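Local coordinates for protein glycerol dehydratase (Clostridium butyricum, PDB 1R9D) that probably acts as a B12-independent glycyl-radical lyase that dehydrates glycerol, which it holds bound in this crystal structure, at residues Ala366-Ile380 and Leu395-Asp408. Numbering follows the deposited sequence.
Sequences AVHVKLPQPSLSVRI and LTREGLGLPAYYND
Arg379 grips Asp408 side-on through two nitrogens, yet the guanidinium and carboxylate planes stand 57° apart, a twisted salt bridge rather than a coplanar one. Arg379 NE reaches Asp408 OD1 at 2.8 Å on its syn side; Asp408 OD2 lies in the guanidinium plane, 2.8 Å from Arg379 NH2, but NH2 approaches it from above the carboxylate plane. The bend in the arginine chain at chi3 (50°) turns NE and NH2 together onto the acid. Tyr428 also bonds OD1, and the carbonyl of Arg426 takes NH2, so the buried charges have second partners.

The pair closes the end of two parallel strands, 375-380 and 404-407, joined through helix 386-397 as a beta-alpha-beta unit. Five backbone bonds set their register, from Ala404 N to Leu376 O (3.2 Å) through Asp408 N to Ile380 O (3.0 Å). On one face Val378 CG2 meets Tyr405 CD2 at 3.5 Å, the two side chains pointing the same way; on the other, the edge of the Tyr406 ring approaches Ser377, whose OG bonds Asn341.

At the helical end, Leu395 CD1 packs on Val367 CG2 (3.6 Å). Lys370 NZ and Glu398 OE1 form a long salt bridge (3.9 Å), with a water bonded to both.

Direct, buried pairing at Asp408 and water-assisted pairing at Glu398 imply that electrostatic coupling is probably tighter at the strand end than at the partly exposed helical end.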
# COMPACT_ATOMS: atom_id res chain seq x y z
N ALA A 366 22.89 31.17 24.12
CA ALA A 366 23.99 30.71 23.27
C ALA A 366 25.34 31.02 23.91
O ALA A 366 26.29 30.24 23.79
CB ALA A 366 23.90 31.38 21.89
N VAL A 367 25.43 32.15 24.61
CA VAL A 367 26.67 32.54 25.26
C VAL A 367 26.86 31.82 26.60
O VAL A 367 27.98 31.57 27.03
CB VAL A 367 26.72 34.05 25.51
CG1 VAL A 367 28.08 34.45 26.08
CG2 VAL A 367 26.47 34.79 24.21
N HIS A 368 25.75 31.48 27.25
CA HIS A 368 25.79 30.77 28.53
C HIS A 368 26.27 29.33 28.37
O HIS A 368 27.09 28.85 29.15
CB HIS A 368 24.41 30.74 29.18
CG HIS A 368 24.05 32.00 29.90
ND1 HIS A 368 22.89 32.13 30.65
CD2 HIS A 368 24.68 33.19 30.00
CE1 HIS A 368 22.83 33.34 31.17
NE2 HIS A 368 23.91 34.01 30.80
N VAL A 369 25.75 28.66 27.34
CA VAL A 369 26.07 27.27 27.08
C VAL A 369 27.26 27.02 26.15
O VAL A 369 28.09 26.15 26.41
CB VAL A 369 24.82 26.56 26.49
CG1 VAL A 369 25.13 25.10 26.20
CG2 VAL A 369 23.66 26.69 27.46
N LYS A 370 27.33 27.78 25.06
CA LYS A 370 28.42 27.66 24.09
C LYS A 370 28.66 26.25 23.52
O LYS A 370 29.80 25.79 23.44
CB LYS A 370 29.72 28.20 24.69
CG LYS A 370 29.64 29.67 25.09
CD LYS A 370 30.99 30.23 25.54
CE LYS A 370 30.87 31.69 25.95
NZ LYS A 370 32.20 32.28 26.28
N LEU A 371 27.58 25.58 23.13
CA LEU A 371 27.68 24.25 22.54
C LEU A 371 27.20 24.38 21.08
O LEU A 371 26.64 25.40 20.71
CB LEU A 371 26.80 23.25 23.31
CG LEU A 371 27.37 22.85 24.68
CD1 LEU A 371 26.41 21.93 25.42
CD2 LEU A 371 28.70 22.16 24.48
N PRO A 372 27.43 23.36 20.24
CA PRO A 372 27.02 23.39 18.83
C PRO A 372 25.53 23.61 18.57
O PRO A 372 25.15 24.28 17.60
CB PRO A 372 27.49 22.04 18.30
CG PRO A 372 28.67 21.73 19.17
CD PRO A 372 28.17 22.12 20.53
N GLN A 373 24.69 23.02 19.41
CA GLN A 373 23.24 23.13 19.27
C GLN A 373 22.62 24.03 20.33
O GLN A 373 23.18 24.20 21.42
CB GLN A 373 22.60 21.74 19.33
CG GLN A 373 22.99 20.83 18.19
CD GLN A 373 22.32 21.25 16.89
OE1 GLN A 373 21.11 21.11 16.73
NE2 GLN A 373 23.11 21.78 15.96
N PRO A 374 21.47 24.64 20.02
CA PRO A 374 20.78 24.50 18.74
C PRO A 374 21.41 25.43 17.71
O PRO A 374 22.21 26.30 18.05
CB PRO A 374 19.36 24.91 19.07
CG PRO A 374 19.58 26.00 20.07
CD PRO A 374 20.64 25.40 20.98
N SER A 375 21.05 25.24 16.44
CA SER A 375 21.56 26.09 15.38
C SER A 375 20.74 27.37 15.49
O SER A 375 19.69 27.50 14.84
CB SER A 375 21.34 25.42 14.02
OG SER A 375 22.10 24.22 13.91
N LEU A 376 21.20 28.29 16.33
CA LEU A 376 20.51 29.55 16.58
C LEU A 376 20.55 30.48 15.37
O LEU A 376 21.60 30.67 14.74
CB LEU A 376 21.12 30.25 17.79
CG LEU A 376 20.45 31.55 18.25
CD1 LEU A 376 18.98 31.29 18.57
CD2 LEU A 376 21.17 32.09 19.48
N SER A 377 19.40 31.08 15.07
CA SER A 377 19.26 31.96 13.92
C SER A 377 18.42 33.18 14.26
O SER A 377 17.70 33.20 15.26
CB SER A 377 18.58 31.20 12.79
OG SER A 377 19.29 30.01 12.47
N VAL A 378 18.50 34.21 13.42
CA VAL A 378 17.70 35.41 13.62
C VAL A 378 17.11 35.86 12.28
O VAL A 378 17.75 35.72 11.24
CB VAL A 378 18.52 36.58 14.23
CG1 VAL A 378 19.13 36.17 15.57
CG2 VAL A 378 19.60 37.03 13.26
N ARG A 379 15.89 36.36 12.31
CA ARG A 379 15.25 36.86 11.10
C ARG A 379 15.49 38.36 11.09
O ARG A 379 15.44 39.01 12.14
CB ARG A 379 13.75 36.56 11.12
CG ARG A 379 13.41 35.14 10.72
CD ARG A 379 11.91 34.86 10.82
NE ARG A 379 11.13 35.89 10.14
CZ ARG A 379 9.81 35.82 9.96
NH1 ARG A 379 9.14 34.77 10.41
NH2 ARG A 379 9.17 36.82 9.36
N ILE A 380 15.76 38.91 9.91
CA ILE A 380 16.02 40.33 9.75
C ILE A 380 15.09 40.88 8.67
O ILE A 380 14.88 40.24 7.66
CB ILE A 380 17.48 40.58 9.30
CG1 ILE A 380 18.46 40.04 10.35
CG2 ILE A 380 17.72 42.06 9.03
CD1 ILE A 380 18.36 40.72 11.70
N LEU A 395 26.72 38.68 19.60
CA LEU A 395 26.82 37.23 19.68
C LEU A 395 27.83 36.73 18.65
O LEU A 395 28.66 35.88 18.94
CB LEU A 395 25.46 36.57 19.44
CG LEU A 395 25.45 35.04 19.37
CD1 LEU A 395 26.02 34.44 20.66
CD2 LEU A 395 24.03 34.56 19.15
N THR A 396 27.75 37.26 17.44
CA THR A 396 28.68 36.86 16.38
C THR A 396 30.13 37.09 16.83
O THR A 396 31.01 36.30 16.53
CB THR A 396 28.44 37.66 15.08
OG1 THR A 396 27.14 37.34 14.56
CG2 THR A 396 29.49 37.33 14.05
N ARG A 397 30.35 38.18 17.56
CA ARG A 397 31.70 38.50 18.03
C ARG A 397 32.25 37.44 18.99
O ARG A 397 33.46 37.33 19.17
CB ARG A 397 31.71 39.88 18.70
CG ARG A 397 33.09 40.35 19.14
CD ARG A 397 33.12 41.85 19.37
NE ARG A 397 32.24 42.27 20.45
CZ ARG A 397 31.97 43.54 20.74
NH1 ARG A 397 32.51 44.52 20.01
NH2 ARG A 397 31.15 43.84 21.74
N GLU A 398 31.36 36.65 19.59
CA GLU A 398 31.80 35.60 20.51
C GLU A 398 32.57 34.49 19.81
O GLU A 398 33.28 33.71 20.45
CB GLU A 398 30.59 35.02 21.25
CG GLU A 398 29.95 35.98 22.25
CD GLU A 398 30.88 36.35 23.40
OE1 GLU A 398 31.44 35.43 24.03
OE2 GLU A 398 31.04 37.56 23.67
N GLY A 399 32.43 34.40 18.48
CA GLY A 399 33.15 33.39 17.73
C GLY A 399 32.59 31.97 17.73
O GLY A 399 33.34 31.02 17.51
N LEU A 400 31.29 31.83 17.95
CA LEU A 400 30.66 30.51 17.96
C LEU A 400 30.08 30.19 16.59
O LEU A 400 29.60 29.08 16.35
CB LEU A 400 29.54 30.49 19.00
CG LEU A 400 29.93 30.91 20.42
CD1 LEU A 400 28.68 31.02 21.28
CD2 LEU A 400 30.91 29.89 21.01
N GLY A 401 30.12 31.17 15.68
CA GLY A 401 29.58 30.97 14.35
C GLY A 401 28.10 31.34 14.33
O GLY A 401 27.44 31.25 13.29
N LEU A 402 27.59 31.76 15.48
CA LEU A 402 26.19 32.13 15.63
C LEU A 402 26.05 33.64 15.69
O LEU A 402 26.98 34.35 16.08
CB LEU A 402 25.63 31.54 16.92
CG LEU A 402 25.81 30.04 17.16
CD1 LEU A 402 25.40 29.72 18.60
CD2 LEU A 402 24.99 29.24 16.16
N PRO A 403 24.88 34.16 15.28
CA PRO A 403 23.75 33.37 14.78
C PRO A 403 23.76 33.43 13.26
O PRO A 403 24.50 34.21 12.67
CB PRO A 403 22.55 34.09 15.35
CG PRO A 403 22.96 35.53 15.18
CD PRO A 403 24.43 35.52 15.63
N ALA A 404 22.94 32.59 12.62
CA ALA A 404 22.83 32.63 11.17
C ALA A 404 21.79 33.72 10.94
O ALA A 404 20.84 33.84 11.72
CB ALA A 404 22.32 31.29 10.65
N TYR A 405 21.97 34.54 9.90
CA TYR A 405 21.05 35.63 9.59
C TYR A 405 20.21 35.30 8.36
O TYR A 405 20.75 34.81 7.37
CB TYR A 405 21.81 36.94 9.33
CG TYR A 405 22.63 37.44 10.51
CD1 TYR A 405 23.86 36.86 10.82
CD2 TYR A 405 22.17 38.46 11.32
CE1 TYR A 405 24.61 37.29 11.91
CE2 TYR A 405 22.91 38.91 12.42
CZ TYR A 405 24.13 38.32 12.71
OH TYR A 405 24.86 38.76 13.79
N TYR A 406 18.91 35.56 8.43
CA TYR A 406 17.99 35.27 7.33
C TYR A 406 17.20 36.50 6.92
O TYR A 406 16.72 37.25 7.76
CB TYR A 406 17.04 34.13 7.70
CG TYR A 406 17.79 32.86 7.98
CD1 TYR A 406 18.30 32.58 9.24
CD2 TYR A 406 18.04 31.95 6.95
CE1 TYR A 406 19.05 31.44 9.48
CE2 TYR A 406 18.79 30.80 7.18
CZ TYR A 406 19.30 30.56 8.44
OH TYR A 406 20.05 29.43 8.67
N ASN A 407 17.05 36.67 5.60
CA ASN A 407 16.38 37.84 5.03
C ASN A 407 14.89 37.70 4.72
O ASN A 407 14.51 37.08 3.74
CB ASN A 407 17.14 38.24 3.76
CG ASN A 407 16.68 39.56 3.18
OD1 ASN A 407 15.95 40.31 3.83
ND2 ASN A 407 17.11 39.86 1.96
N ASP A 408 14.05 38.28 5.58
CA ASP A 408 12.59 38.26 5.41
C ASP A 408 12.18 38.83 4.05
O ASP A 408 11.24 38.34 3.42
CB ASP A 408 11.93 39.14 6.46
CG ASP A 408 11.70 38.43 7.79
OD1 ASP A 408 12.36 37.41 8.07
OD2 ASP A 408 10.84 38.92 8.55
O HOH W 1 31.84 35.13 26.77
O HOH W 2 16.17 42.24 5.63